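Local coordinates for mandelate racemase/muconate lactonizing enzyme-like protein (Rubrobacter xylanophilus DSM 9941, PDB 3CYJ) that is of unknown function but belongs to the mandelate racemase/muconate lactonizing enzyme group of the enolase superfamily and binds a sodium ion within its barrel domain, at residues R162-V167 with Y219-V224; Y206-F211 with R238-V243; K173-V178 with A212-I217; L29-T34 with G138-Y143; L234-G239 with C263-Q268. All coordinates share one frame; numbering follows the deposited sequence. Where two conformers were deposited one is given.

Interaction 1: residues R162-V167 with Y219-V224; sequences RVKMKV and YLEEPV. With NA (sodium ion), chain E.
The charged pair Lys164 and Glu221 makes the main link between strands 162-166 and 219-221, which do not pair directly because strand 190-194 runs between them. The side chains of Lys164 and Glu221 cross at about a right angle, and Lys164 NZ lies 2.6 Å from Glu221 OE1, a salt bridge that uses the syn lone pair of the carboxylate. Lysine suits this span: its CG is anti to the backbone N (chi1 -164°), and a bend at chi3 brings the amine up to the acid. NZ also has Glu317 and the hydroxyl of Tyr135 as partners.

Metal coordination occupies the other oxygen. Glu221 OE2 binds the sodium ion at 2.6 Å and Glu222 OE1 at 2.7 Å, while Asp194 completes the protein ligands. One carboxylate thus bridges the amine and the ion, one oxygen to each, which probably limits its rotation.

Apolar contact is slight. Lys164 CD approaches Tyr219 CE2 obliquely at 4.2 Å, and the phenol OH is hydrogen-bonded to Gln268. Acids set at the ends of successive barrel strands, with a Lys-X-Lys sequence beside them, are typical of the metal site in the modified TIM barrel of the enolase superfamily.

Interaction 2: residues Y206-F211 with R238-V243; sequences YWAGAF and RGPGGV
Pro240 leans its ring against helix 201-215 at Ala208 and Gly209, and the contact can be traced round that ring. CB leaves the backbone toward the helix but makes no close contact itself. CG reaches furthest in, 3.7 Å from Ala208 O and 3.9 Å from Gly209 CA. CD then closes the ring back toward the backbone N and meets Ala208 CB at 3.8 Å. The fit depends on small residues: a methyl group at 208 and bare CA at 209 let a rigid proline come close to the helix backbone. No hydrogen bond crosses the contact, which is van der Waals packing throughout.

These pieces belong to the outer layer of the TIM barrel. Helix 201-215 leads into strand 219-221, and the loop containing Pro240 leads from helix 229-238 into the next parallel strand, 244-247. The loop doubles back through a type II turn from Pro240 to Val243, closed by Val243 N to Pro240 O at 3.2 Å. Gly242 sits third in that turn with phi 79°, where a residue without a side chain is readily accommodated; its backbone is hydrogen-bonded to the second subunit. Val243, the last residue of the turn, directs its CB toward the helix, with CG2 a loose 4.5 Å from Ala208 O. Val243 and Ala208 both rest on Leu220 of strand 219-221, so the alanine methyl is packed from the barrel side as well.

Interaction 3: residues K173-V178 with A212-I217; sequences KDPERV and AREAGI
Val178 packs against Ala215 where two neighbouring outer helices of the TIM barrel, 174-185 and 201-215, run side by side. This is the buried half, where the backbones come nearest. Ala215 CB lies 4.0 Å from Val178 CB and 3.7 Å from Val178 O, so a methyl group is pressed against the helix backbone itself, a place that suits a residue as small as alanine. The valine also reaches inward to Phe211 and Val167.

Toward solvent the chemistry changes. Pro175 and Glu214, both partly exposed, lie side by side and point the same way. The glutamate chain bends at chi2 (149°), bringing its carboxylate beside Pro175 CB, without a hydrogen bond between these two residues. Proline fits the first turn of a helix, where its missing N-H costs no helical bond. Beyond Ala215, whose O is bonded by Arg182, the chain breaks away at Gly216, which takes a positive phi of 63°. Glu214 OE1 touches both neighbours, 3.5 Å from Pro175 CB and 4.0 Å from Val178 CG2.

Interaction 4: residues L29-T34 with G138-Y143; sequences LQWDST and GGFTSY
The indole NE1 of Trp31 is hydrogen-bonded to Asp321 OD2, and this polar grip helps to fix the ring whose benzo side meets Phe140. Trp31 CZ2 comes 3.6 Å from Phe140 CE1, and CH2 lies 3.8 Å from Phe140 CD1. The two planes stand at 87° with centroids 5.6 Å apart. Seen from the tryptophan, CE1 sits at the ring's edge, close to its plane; seen from the phenylalanine, the approach is oblique. Trp31 reaches across because its CG lies between the backbone N and the carbonyl carbon (chi1 64°).

Phe140 is held from behind: Gly138 C sits 4.1 Å above one face, and His320 and Asp321 also touch the ring. Two broad aromatic rings suit a joint between domains, since each reaches far from its own backbone to meet the other. The same loop forms a type I turn from Phe140 to Tyr143. A glycerol, probably from the crystallisation liquor, lies about 3 Å from the Trp31 side chain. The contact joins the N-terminal domain to a loop at the barrel mouth, as in the capped barrels of the enolase superfamily.

Interaction 5: residues L234-G239 with C263-Q268; sequences LLRDRG and CVDILQ
Arg236 bears on the chain at Cys263, Val264 and Asp265, joining an outer helix of the TIM barrel to the loop that enters strand 266-269. Along helix 229-238, Leu234 turns away from this loop, and Leu235 packs on Ala204 and Pro223. Arg236 follows and carries the contact with its aliphatic part: CB lies 3.4 Å from Cys263 O, while CG lies 3.4 Å from Asp265 OD1. With chi1 at -160° the chain sets off away from its own N, and bends at chi2 and chi3 then fold the guanidinium under Cys263 O, which lies over one of its faces. NH1 bonds Gly262 O.

The expected ion pair with Asp265 does not form; Arg236 NE is 5.1 Å from Asp265 OD1. Asp265 instead turns OD2 to Ile245 N and to Lys202 of the second subunit. Asp237, next along the helix, is the arginine's real acid: its OD1 takes both NE, at 2.8 Å, and NH2, at 2.9 Å, and lies in the guanidinium plane, though NE meets it from above the carboxylate plane. Arginine suits the place because its methylenes lie against the loop while its guanidinium end is bonded to Asp237 and Gly262 O. At Gly239 the chain leaves helical geometry, its N still bonded to Leu235 O at 2.9 Å.

In the fold
Interactions 1 and 5 are buried, yet their chemistry differs: interaction 1 gathers charge round a metal inside the barrel, whereas interaction 5 has no bond across its segments: arginine methylenes rest on a strand-entry loop, and the charge is paired along its own helix. Gln268 connects them through Tyr219 OH. Interactions 2 and 5 both lie at subunit interfaces. Interactions 2 and 3 share helix 201-215, both partly buried, both without hydrogen bonds across, and both using a proline and an alanine against a helix. Val167 packs against both and Leu220 against interaction 2. Interaction 4 stands apart as the joint between domains, an aromatic pair, but its loop is bound to strand 162-166 by backbone bonds of Gly138 with Lys164 and of Gly139 with Lys166.

Interaction 1: residues R162-V167 with Y219-V224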
# COMPACT_ATOMS: atom_id res chain seq x y z
N ARG A 162 29.11 -19.74 -18.38
CA ARG A 162 28.47 -18.46 -18.10
C ARG A 162 29.50 -17.35 -18.22
O ARG A 162 30.56 -17.40 -17.61
CB ARG A 162 27.89 -18.43 -16.69
CG ARG A 162 26.76 -19.41 -16.45
CD ARG A 162 26.58 -19.78 -14.93
NE ARG A 162 27.83 -20.31 -14.34
CZ ARG A 162 28.08 -21.60 -14.15
NH1 ARG A 162 27.18 -22.51 -14.51
NH2 ARG A 162 29.24 -22.00 -13.62
N VAL A 163 29.18 -16.34 -19.01
CA VAL A 163 30.06 -15.21 -19.14
C VAL A 163 29.30 -13.89 -19.03
O VAL A 163 28.13 -13.79 -19.53
CB VAL A 163 30.90 -15.23 -20.47
CG1 VAL A 163 31.88 -16.42 -20.50
CG2 VAL A 163 30.03 -15.16 -21.70
N LYS A 164 29.96 -12.89 -18.41
CA LYS A 164 29.43 -11.51 -18.35
C LYS A 164 30.28 -10.45 -19.07
O LYS A 164 31.50 -10.46 -19.02
CB LYS A 164 29.12 -11.09 -16.88
CG LYS A 164 28.22 -9.84 -16.70
CD LYS A 164 27.91 -9.55 -15.17
CE LYS A 164 29.14 -8.86 -14.53
NZ LYS A 164 29.07 -8.62 -13.08
N MET A 165 29.60 -9.53 -19.74
CA MET A 165 30.23 -8.40 -20.44
C MET A 165 29.57 -7.03 -20.05
O MET A 165 28.47 -6.99 -19.50
CB MET A 165 30.18 -8.62 -21.97
CG MET A 165 28.79 -8.84 -22.56
SD MET A 165 28.62 -8.83 -24.40
CE MET A 165 29.12 -7.17 -24.86
N LYS A 166 30.27 -5.93 -20.33
CA LYS A 166 29.73 -4.60 -20.13
C LYS A 166 28.98 -4.05 -21.33
O LYS A 166 29.33 -4.31 -22.49
CB LYS A 166 30.87 -3.64 -19.77
CG LYS A 166 31.83 -4.14 -18.68
CD LYS A 166 31.11 -4.45 -17.40
CE LYS A 166 32.02 -4.26 -16.21
NZ LYS A 166 31.51 -5.04 -15.07
N VAL A 167 27.91 -3.30 -21.05
CA VAL A 167 27.12 -2.60 -22.07
C VAL A 167 26.81 -1.20 -21.55
O VAL A 167 26.93 -0.92 -20.35
CB VAL A 167 25.70 -3.28 -22.33
CG1 VAL A 167 25.84 -4.56 -23.07
CG2 VAL A 167 24.92 -3.44 -20.99
N TYR A 219 20.62 -12.13 -18.16
CA TYR A 219 21.01 -11.44 -16.91
C TYR A 219 21.32 -10.01 -17.25
O TYR A 219 22.09 -9.73 -18.17
CB TYR A 219 22.26 -12.10 -16.38
CG TYR A 219 22.74 -11.75 -14.97
CD1 TYR A 219 22.39 -12.56 -13.90
CD2 TYR A 219 23.69 -10.72 -14.74
CE1 TYR A 219 22.85 -12.32 -12.62
CE2 TYR A 219 24.19 -10.48 -13.44
CZ TYR A 219 23.76 -11.29 -12.39
OH TYR A 219 24.18 -11.14 -11.08
N LEU A 220 20.68 -9.10 -16.51
CA LEU A 220 20.88 -7.67 -16.72
C LEU A 220 21.21 -7.06 -15.36
O LEU A 220 20.33 -6.90 -14.54
CB LEU A 220 19.64 -7.00 -17.36
CG LEU A 220 19.68 -5.45 -17.46
CD1 LEU A 220 21.06 -4.95 -18.04
CD2 LEU A 220 18.53 -4.86 -18.24
N GLU A 221 22.48 -6.70 -15.16
CA GLU A 221 22.95 -6.17 -13.91
C GLU A 221 23.01 -4.62 -13.89
O GLU A 221 23.48 -3.97 -14.84
CB GLU A 221 24.31 -6.76 -13.59
CG GLU A 221 24.72 -6.43 -12.18
CD GLU A 221 26.18 -6.79 -11.90
OE1 GLU A 221 26.71 -7.71 -12.59
OE2 GLU A 221 26.78 -6.14 -11.01
N GLU A 222 22.53 -4.03 -12.79
CA GLU A 222 22.62 -2.59 -12.58
C GLU A 222 22.15 -1.76 -13.77
O GLU A 222 22.84 -0.84 -14.22
CB GLU A 222 24.05 -2.20 -12.21
CG GLU A 222 24.37 -2.59 -10.75
CD GLU A 222 25.85 -2.36 -10.34
OE1 GLU A 222 26.69 -2.01 -11.20
OE2 GLU A 222 26.18 -2.56 -9.14
N PRO A 223 20.91 -2.05 -14.24
CA PRO A 223 20.47 -1.31 -15.41
C PRO A 223 20.34 0.20 -15.06
O PRO A 223 20.62 1.05 -15.91
CB PRO A 223 19.10 -1.90 -15.71
CG PRO A 223 18.60 -2.46 -14.34
CD PRO A 223 19.85 -2.91 -13.62
N VAL A 224 19.88 0.50 -13.84
CA VAL A 224 19.78 1.87 -13.38
C VAL A 224 20.65 2.02 -12.14
O VAL A 224 21.13 1.00 -11.62
CB VAL A 224 18.31 2.32 -13.06
CG1 VAL A 224 17.48 2.34 -14.32
CG2 VAL A 224 17.68 1.46 -11.94
NA NA E . 28.30 -4.14 -11.70

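Interaction 2: residues Y206-F211 with R238-V243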
# COMPACT_ATOMS: atom_id res chain seq x y z
N TYR A 206 13.93 -0.61 -22.58
CA TYR A 206 14.16 -0.87 -24.02
C TYR A 206 15.26 -1.93 -24.21
O TYR A 206 15.09 -2.90 -24.98
CB TYR A 206 14.48 0.42 -24.80
CG TYR A 206 14.97 0.10 -26.18
CD1 TYR A 206 14.06 -0.14 -27.21
CD2 TYR A 206 16.34 -0.03 -26.46
CE1 TYR A 206 14.50 -0.49 -28.47
CE2 TYR A 206 16.78 -0.38 -27.69
CZ TYR A 206 15.86 -0.60 -28.70
OH TYR A 206 16.30 -0.97 -29.95
N TRP A 207 16.39 -1.75 -23.51
CA TRP A 207 17.56 -2.60 -23.73
C TRP A 207 17.41 -4.00 -23.19
O TRP A 207 17.94 -4.90 -23.78
CB TRP A 207 18.87 -1.97 -23.21
CG TRP A 207 19.33 -0.89 -24.13
CD1 TRP A 207 19.31 0.47 -23.88
CD2 TRP A 207 19.79 -1.05 -25.48
NE1 TRP A 207 19.75 1.15 -24.98
CE2 TRP A 207 20.05 0.24 -25.98
CE3 TRP A 207 20.04 -2.15 -26.30
CZ2 TRP A 207 20.56 0.46 -27.30
CZ3 TRP A 207 20.55 -1.95 -27.57
CH2 TRP A 207 20.80 -0.64 -28.06
N ALA A 208 16.71 -4.17 -22.07
CA ALA A 208 16.44 -5.51 -21.59
C ALA A 208 15.79 -6.34 -22.74
O ALA A 208 16.17 -7.48 -22.97
CB ALA A 208 15.53 -5.49 -20.34
N GLY A 209 14.80 -5.75 -23.44
CA GLY A 209 14.08 -6.44 -24.51
C GLY A 209 14.93 -6.61 -25.78
O GLY A 209 14.99 -7.72 -26.34
N ALA A 210 15.58 -5.53 -26.20
CA ALA A 210 16.50 -5.53 -27.32
C ALA A 210 17.63 -6.57 -27.19
O ALA A 210 17.90 -7.33 -28.11
CB ALA A 210 17.10 -4.10 -27.52
N PHE A 211 18.33 -6.55 -26.07
CA PHE A 211 19.37 -7.53 -25.83
C PHE A 211 18.83 -8.96 -25.78
O PHE A 211 19.48 -9.85 -26.33
CB PHE A 211 20.12 -7.23 -24.55
CG PHE A 211 20.98 -5.98 -24.60
CD1 PHE A 211 21.70 -5.66 -25.72
CD2 PHE A 211 21.12 -5.18 -23.47
CE1 PHE A 211 22.53 -4.53 -25.74
CE2 PHE A 211 21.94 -4.07 -23.47
CZ PHE A 211 22.64 -3.74 -24.61
N ARG A 238 8.61 -5.48 -15.30
CA ARG A 238 8.22 -5.30 -16.69
C ARG A 238 9.19 -5.96 -17.68
O ARG A 238 8.83 -6.17 -18.85
CB ARG A 238 8.16 -3.78 -17.01
CG ARG A 238 6.93 -3.01 -16.52
CD ARG A 238 5.66 -3.26 -17.40
NE ARG A 238 5.89 -3.26 -18.86
CZ ARG A 238 6.01 -2.16 -19.62
NH1 ARG A 238 5.94 -0.92 -19.08
NH2 ARG A 238 6.23 -2.30 -20.94
N GLY A 239 10.42 -6.27 -17.23
CA GLY A 239 11.40 -6.85 -18.12
C GLY A 239 10.98 -8.24 -18.63
O GLY A 239 10.12 -8.88 -18.03
N PRO A 240 11.62 -8.73 -19.70
CA PRO A 240 11.29 -9.99 -20.35
C PRO A 240 11.51 -11.20 -19.43
O PRO A 240 12.42 -11.17 -18.54
CB PRO A 240 12.30 -10.07 -21.53
CG PRO A 240 13.04 -8.83 -21.55
CD PRO A 240 12.90 -8.19 -20.19
N GLY A 241 10.70 -12.25 -19.64
CA GLY A 241 10.88 -13.49 -18.91
C GLY A 241 12.23 -14.05 -19.29
O GLY A 241 12.69 -13.88 -20.44
N GLY A 242 12.90 -14.69 -18.33
CA GLY A 242 14.22 -15.26 -18.55
C GLY A 242 15.38 -14.26 -18.51
O GLY A 242 16.54 -14.66 -18.67
N VAL A 243 15.11 -12.97 -18.32
CA VAL A 243 16.25 -12.05 -18.09
C VAL A 243 16.24 -11.66 -16.61
O VAL A 243 15.37 -10.92 -16.18
CB VAL A 243 16.23 -10.79 -19.02
CG1 VAL A 243 17.44 -9.79 -18.74
CG2 VAL A 243 16.21 -11.21 -20.48

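Interaction 3: residues K173-V178 with A212-I217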
# COMPACT_ATOMS: atom_id res chain seq x y z
N LYS A 173 26.57 1.20 -30.20
CA LYS A 173 27.47 0.10 -30.57
C LYS A 173 27.12 -1.26 -29.94
O LYS A 173 27.58 -2.28 -30.40
CB LYS A 173 28.90 0.48 -30.26
CG LYS A 173 29.45 1.56 -31.21
CD LYS A 173 30.56 2.40 -30.53
CE LYS A 173 31.18 1.70 -29.27
NZ LYS A 173 32.60 1.26 -29.37
N ASP A 174 26.29 -1.27 -28.91
CA ASP A 174 26.07 -2.48 -28.13
C ASP A 174 25.40 -3.65 -28.88
O ASP A 174 25.78 -4.80 -28.66
CB ASP A 174 25.29 -2.14 -26.84
CG ASP A 174 26.16 -1.45 -25.80
OD1 ASP A 174 27.41 -1.66 -25.79
OD2 ASP A 174 25.57 -0.68 -24.99
N PRO A 175 24.41 -3.38 -29.76
CA PRO A 175 23.83 -4.50 -30.52
C PRO A 175 24.85 -5.33 -31.28
O PRO A 175 24.83 -6.54 -31.16
CB PRO A 175 22.84 -3.83 -31.45
CG PRO A 175 22.49 -2.54 -30.72
CD PRO A 175 23.75 -2.10 -30.10
N GLU A 176 25.80 -4.73 -31.99
CA GLU A 176 26.84 -5.59 -32.56
C GLU A 176 27.83 -6.17 -31.57
O GLU A 176 28.34 -7.26 -31.80
CB GLU A 176 27.53 -5.02 -33.80
CG GLU A 176 28.29 -3.77 -33.60
CD GLU A 176 29.15 -3.41 -34.85
OE1 GLU A 176 29.38 -2.19 -35.07
OE2 GLU A 176 29.57 -4.34 -35.62
N ARG A 177 28.08 -5.49 -30.44
CA ARG A 177 28.98 -6.05 -29.45
C ARG A 177 28.35 -7.30 -28.82
O ARG A 177 29.03 -8.29 -28.63
CB ARG A 177 29.38 -5.01 -28.40
CG ARG A 177 30.14 -3.82 -28.99
CD ARG A 177 30.62 -2.82 -27.96
NE ARG A 177 31.53 -3.40 -26.97
CZ ARG A 177 32.85 -3.54 -27.13
NH1 ARG A 177 33.42 -3.15 -28.29
NH2 ARG A 177 33.59 -4.06 -26.14
N VAL A 178 27.04 -7.26 -28.54
CA VAL A 178 26.39 -8.47 -27.99
C VAL A 178 26.23 -9.59 -29.02
O VAL A 178 26.40 -10.76 -28.70
CB VAL A 178 25.01 -8.20 -27.27
CG1 VAL A 178 25.21 -7.33 -26.03
CG2 VAL A 178 23.99 -7.58 -28.20
N ALA A 212 17.66 -9.20 -25.16
CA ALA A 212 17.04 -10.52 -25.27
C ALA A 212 16.87 -11.01 -26.74
O ALA A 212 17.32 -12.11 -27.09
CB ALA A 212 15.71 -10.59 -24.50
N ARG A 213 16.34 -10.14 -27.61
CA ARG A 213 16.10 -10.47 -29.02
C ARG A 213 17.40 -10.61 -29.82
O ARG A 213 17.58 -11.54 -30.59
CB ARG A 213 15.23 -9.41 -29.70
CG ARG A 213 13.81 -9.27 -29.14
CD ARG A 213 12.94 -8.25 -29.95
NE ARG A 213 13.41 -6.85 -29.87
CZ ARG A 213 13.02 -5.98 -28.92
NH1 ARG A 213 13.49 -4.71 -28.89
NH2 ARG A 213 12.16 -6.39 -27.99
N GLU A 214 18.31 -9.66 -29.62
CA GLU A 214 19.56 -9.59 -30.37
C GLU A 214 20.49 -10.75 -30.04
O GLU A 214 21.16 -11.24 -30.93
CB GLU A 214 20.29 -8.27 -30.09
CG GLU A 214 19.78 -7.16 -30.91
CD GLU A 214 19.87 -5.81 -30.25
OE1 GLU A 214 20.74 -5.61 -29.36
OE2 GLU A 214 19.03 -4.93 -30.64
N ALA A 215 20.56 -11.16 -28.77
CA ALA A 215 21.57 -12.18 -28.41
C ALA A 215 21.12 -13.11 -27.34
O ALA A 215 21.95 -13.85 -26.82
CB ALA A 215 22.91 -11.56 -27.99
N GLY A 216 19.85 -13.10 -26.99
CA GLY A 216 19.37 -14.07 -26.01
C GLY A 216 19.98 -13.98 -24.60
O GLY A 216 20.31 -15.00 -23.98
N ILE A 217 20.11 -12.76 -24.07
CA ILE A 217 20.74 -12.61 -22.73
C ILE A 217 19.85 -13.13 -21.59
O ILE A 217 18.60 -13.18 -21.69
CB ILE A 217 21.16 -11.15 -22.43
CG1 ILE A 217 19.90 -10.26 -22.31
CG2 ILE A 217 22.20 -10.63 -23.53
CD1 ILE A 217 20.09 -9.00 -21.45

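Interaction 4: residues L29-T34 with G138-Y143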
# COMPACT_ATOMS: atom_id res chain seq x y z
N LEU A 29 32.37 4.26 -15.83
CA LEU A 29 33.71 4.50 -15.28
C LEU A 29 34.85 3.96 -16.17
O LEU A 29 34.66 3.03 -16.94
CB LEU A 29 33.80 3.96 -13.86
CG LEU A 29 34.96 4.41 -12.95
CD1 LEU A 29 34.76 5.78 -12.38
CD2 LEU A 29 35.13 3.46 -11.80
N GLN A 30 36.04 4.58 -16.06
CA GLN A 30 37.24 4.20 -16.80
C GLN A 30 38.34 4.04 -15.76
O GLN A 30 38.45 4.82 -14.80
CB GLN A 30 37.67 5.30 -17.79
CG GLN A 30 36.72 5.54 -18.95
CD GLN A 30 37.21 6.70 -19.89
OE1 GLN A 30 37.32 7.84 -19.46
NE2 GLN A 30 37.50 6.38 -21.14
N TRP A 31 39.17 3.02 -15.94
CA TRP A 31 40.26 2.81 -15.03
C TRP A 31 41.37 2.06 -15.75
O TRP A 31 41.12 1.46 -16.77
CB TRP A 31 39.81 2.07 -13.72
CG TRP A 31 39.31 0.67 -13.94
CD1 TRP A 31 39.99 -0.50 -13.67
CD2 TRP A 31 38.02 0.27 -14.48
NE1 TRP A 31 39.20 -1.59 -14.00
CE2 TRP A 31 38.00 -1.15 -14.50
CE3 TRP A 31 36.88 0.97 -14.91
CZ2 TRP A 31 36.89 -1.90 -14.97
CZ3 TRP A 31 35.77 0.24 -15.38
CH2 TRP A 31 35.79 -1.19 -15.40
N ASP A 32 42.58 2.08 -15.20
CA ASP A 32 43.70 1.41 -15.84
C ASP A 32 44.60 0.78 -14.80
O ASP A 32 45.78 0.50 -15.04
CB ASP A 32 44.47 2.36 -16.82
CG ASP A 32 45.27 3.47 -16.08
OD1 ASP A 32 45.22 3.56 -14.82
OD2 ASP A 32 45.99 4.26 -16.77
N SER A 33 44.03 0.53 -13.62
CA SER A 33 44.75 -0.17 -12.54
C SER A 33 43.84 -0.58 -11.39
O SER A 33 42.71 -0.13 -11.30
CB SER A 33 45.90 0.69 -11.98
OG SER A 33 45.40 1.76 -11.22
N THR A 34 44.36 -1.40 -10.50
CA THR A 34 43.63 -1.92 -9.33
C THR A 34 44.48 -1.78 -8.09
O THR A 34 45.65 -2.11 -8.12
CB THR A 34 43.36 -3.45 -9.46
OG1 THR A 34 42.67 -3.71 -10.68
CG2 THR A 34 42.54 -3.99 -8.27
N GLY A 138 34.19 -9.92 -17.67
CA GLY A 138 35.07 -8.91 -18.24
C GLY A 138 34.30 -8.15 -19.30
O GLY A 138 33.25 -7.53 -19.01
N GLY A 139 34.80 -8.16 -20.54
CA GLY A 139 34.01 -7.68 -21.69
C GLY A 139 33.80 -6.18 -21.60
O GLY A 139 32.70 -5.67 -21.94
N PHE A 140 34.85 -5.49 -21.16
CA PHE A 140 34.81 -4.05 -20.96
C PHE A 140 34.44 -3.31 -22.24
O PHE A 140 34.71 -3.81 -23.37
CB PHE A 140 36.11 -3.55 -20.34
CG PHE A 140 36.50 -4.31 -19.14
CD1 PHE A 140 35.86 -4.07 -17.92
CD2 PHE A 140 37.41 -5.37 -19.23
CE1 PHE A 140 36.17 -4.87 -16.80
CE2 PHE A 140 37.75 -6.16 -18.13
CZ PHE A 140 37.14 -5.91 -16.90
N THR A 141 33.83 -2.14 -22.05
CA THR A 141 33.36 -1.33 -23.14
C THR A 141 34.49 -0.73 -23.97
O THR A 141 34.29 -0.33 -25.14
CB THR A 141 32.34 -0.24 -22.66
OG1 THR A 141 32.82 0.35 -21.44
CG2 THR A 141 30.94 -0.87 -22.45
N SER A 142 35.69 -0.70 -23.40
CA SER A 142 36.87 -0.28 -24.15
C SER A 142 37.42 -1.35 -25.12
O SER A 142 38.21 -1.01 -26.01
CB SER A 142 38.00 0.08 -23.18
OG SER A 142 38.28 -1.06 -22.41
N TYR A 143 37.08 -2.62 -24.93
CA TYR A 143 37.60 -3.68 -25.80
C TYR A 143 37.14 -3.54 -27.26
O TYR A 143 35.92 -3.46 -27.53
CB TYR A 143 37.15 -5.05 -25.33
CG TYR A 143 37.90 -5.61 -24.16
CD1 TYR A 143 38.86 -4.87 -23.50
CD2 TYR A 143 37.60 -6.87 -23.68
CE1 TYR A 143 39.55 -5.40 -22.39
CE2 TYR A 143 38.28 -7.40 -22.60
CZ TYR A 143 39.24 -6.67 -21.95
OH TYR A 143 39.89 -7.24 -20.85

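Interaction 5: residues L234-G239 with C263-Q268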
# COMPACT_ATOMS: atom_id res chain seq x y z
N LEU A 234 10.62 -1.49 -11.20
CA LEU A 234 9.96 -1.36 -12.49
C LEU A 234 10.51 -2.38 -13.49
O LEU A 234 9.73 -3.05 -14.21
CB LEU A 234 10.12 0.06 -13.07
CG LEU A 234 9.78 0.16 -14.59
CD1 LEU A 234 8.28 0.39 -14.77
CD2 LEU A 234 10.59 1.22 -15.43
N LEU A 235 11.84 -2.50 -13.55
CA LEU A 235 12.44 -3.43 -14.48
C LEU A 235 12.24 -4.90 -14.09
O LEU A 235 12.15 -5.78 -14.94
CB LEU A 235 13.93 -3.16 -14.66
CG LEU A 235 14.11 -2.05 -15.68
CD1 LEU A 235 15.15 -1.20 -15.07
CD2 LEU A 235 14.58 -2.63 -17.02
N ARG A 236 12.20 -5.15 -12.78
CA ARG A 236 11.83 -6.48 -12.27
C ARG A 236 10.43 -6.86 -12.79
O ARG A 236 10.27 -7.90 -13.39
CB ARG A 236 11.88 -6.49 -10.74
CG ARG A 236 12.00 -7.86 -10.13
CD ARG A 236 10.68 -8.47 -9.90
NE ARG A 236 9.70 -7.57 -9.29
CZ ARG A 236 9.59 -7.28 -7.99
NH1 ARG A 236 10.43 -7.77 -7.08
NH2 ARG A 236 8.63 -6.47 -7.60
N ASP A 237 9.47 -5.96 -12.62
CA ASP A 237 8.10 -6.22 -13.01
C ASP A 237 7.88 -6.26 -14.50
O ASP A 237 7.04 -7.01 -14.94
CB ASP A 237 7.17 -5.16 -12.44
CG ASP A 237 7.18 -5.11 -10.92
OD1 ASP A 237 7.51 -6.12 -10.28
OD2 ASP A 237 6.87 -4.03 -10.36
N ARG A 238 8.61 -5.48 -15.30
CA ARG A 238 8.22 -5.30 -16.69
C ARG A 238 9.19 -5.96 -17.68
O ARG A 238 8.83 -6.17 -18.85
CB ARG A 238 8.16 -3.78 -17.01
CG ARG A 238 6.93 -3.01 -16.52
CD ARG A 238 5.66 -3.26 -17.40
NE ARG A 238 5.89 -3.26 -18.86
CZ ARG A 238 6.01 -2.16 -19.62
NH1 ARG A 238 5.94 -0.92 -19.08
NH2 ARG A 238 6.23 -2.30 -20.94
N GLY A 239 10.42 -6.27 -17.23
CA GLY A 239 11.40 -6.85 -18.12
C GLY A 239 10.98 -8.24 -18.63
O GLY A 239 10.12 -8.88 -18.03
N CYS A 263 13.30 -5.82 -4.69
CA CYS A 263 13.29 -5.06 -5.97
C CYS A 263 13.91 -5.76 -7.12
O CYS A 263 13.78 -5.26 -8.24
CB CYS A 263 14.10 -3.76 -5.85
SG CYS A 263 13.42 -2.67 -4.68
N VAL A 264 14.65 -6.84 -6.85
CA VAL A 264 15.45 -7.54 -7.89
C VAL A 264 15.07 -9.00 -8.02
O VAL A 264 14.37 -9.54 -7.14
CB VAL A 264 16.99 -7.50 -7.59
CG1 VAL A 264 17.54 -6.06 -7.62
CG2 VAL A 264 17.34 -8.15 -6.25
N ASP A 265 15.54 -9.64 -9.10
CA ASP A 265 15.44 -11.09 -9.23
C ASP A 265 16.65 -11.78 -8.58
O ASP A 265 16.54 -12.93 -8.12
CB ASP A 265 15.36 -11.51 -10.71
CG ASP A 265 14.23 -10.79 -11.47
OD1 ASP A 265 13.06 -10.91 -11.04
OD2 ASP A 265 14.48 -10.11 -12.49
N ILE A 266 17.81 -11.12 -8.59
CA ILE A 266 19.03 -11.70 -8.06
C ILE A 266 19.80 -10.70 -7.19
O ILE A 266 20.10 -9.60 -7.63
CB ILE A 266 19.97 -12.26 -9.20
CG1 ILE A 266 19.24 -13.26 -10.10
CG2 ILE A 266 21.21 -12.94 -8.59
CD1 ILE A 266 20.09 -13.95 -11.08
N LEU A 267 20.10 -11.08 -5.95
CA LEU A 267 20.77 -10.20 -5.03
C LEU A 267 22.28 -10.45 -5.10
O LEU A 267 22.72 -11.60 -5.18
CB LEU A 267 20.25 -10.41 -3.62
CG LEU A 267 20.86 -9.54 -2.50
CD1 LEU A 267 20.68 -8.11 -2.81
CD2 LEU A 267 20.17 -9.72 -1.21
N GLN A 268 23.06 -9.37 -5.09
CA GLN A 268 24.50 -9.49 -5.13
C GLN A 268 25.10 -8.85 -3.92
O GLN A 268 24.56 -7.88 -3.41
CB GLN A 268 25.06 -8.75 -6.33
CG GLN A 268 24.48 -9.18 -7.64
CD GLN A 268 24.95 -8.31 -8.78
OE1 GLN A 268 25.08 -8.79 -9.87
NE2 GLN A 268 25.18 -7.03 -8.53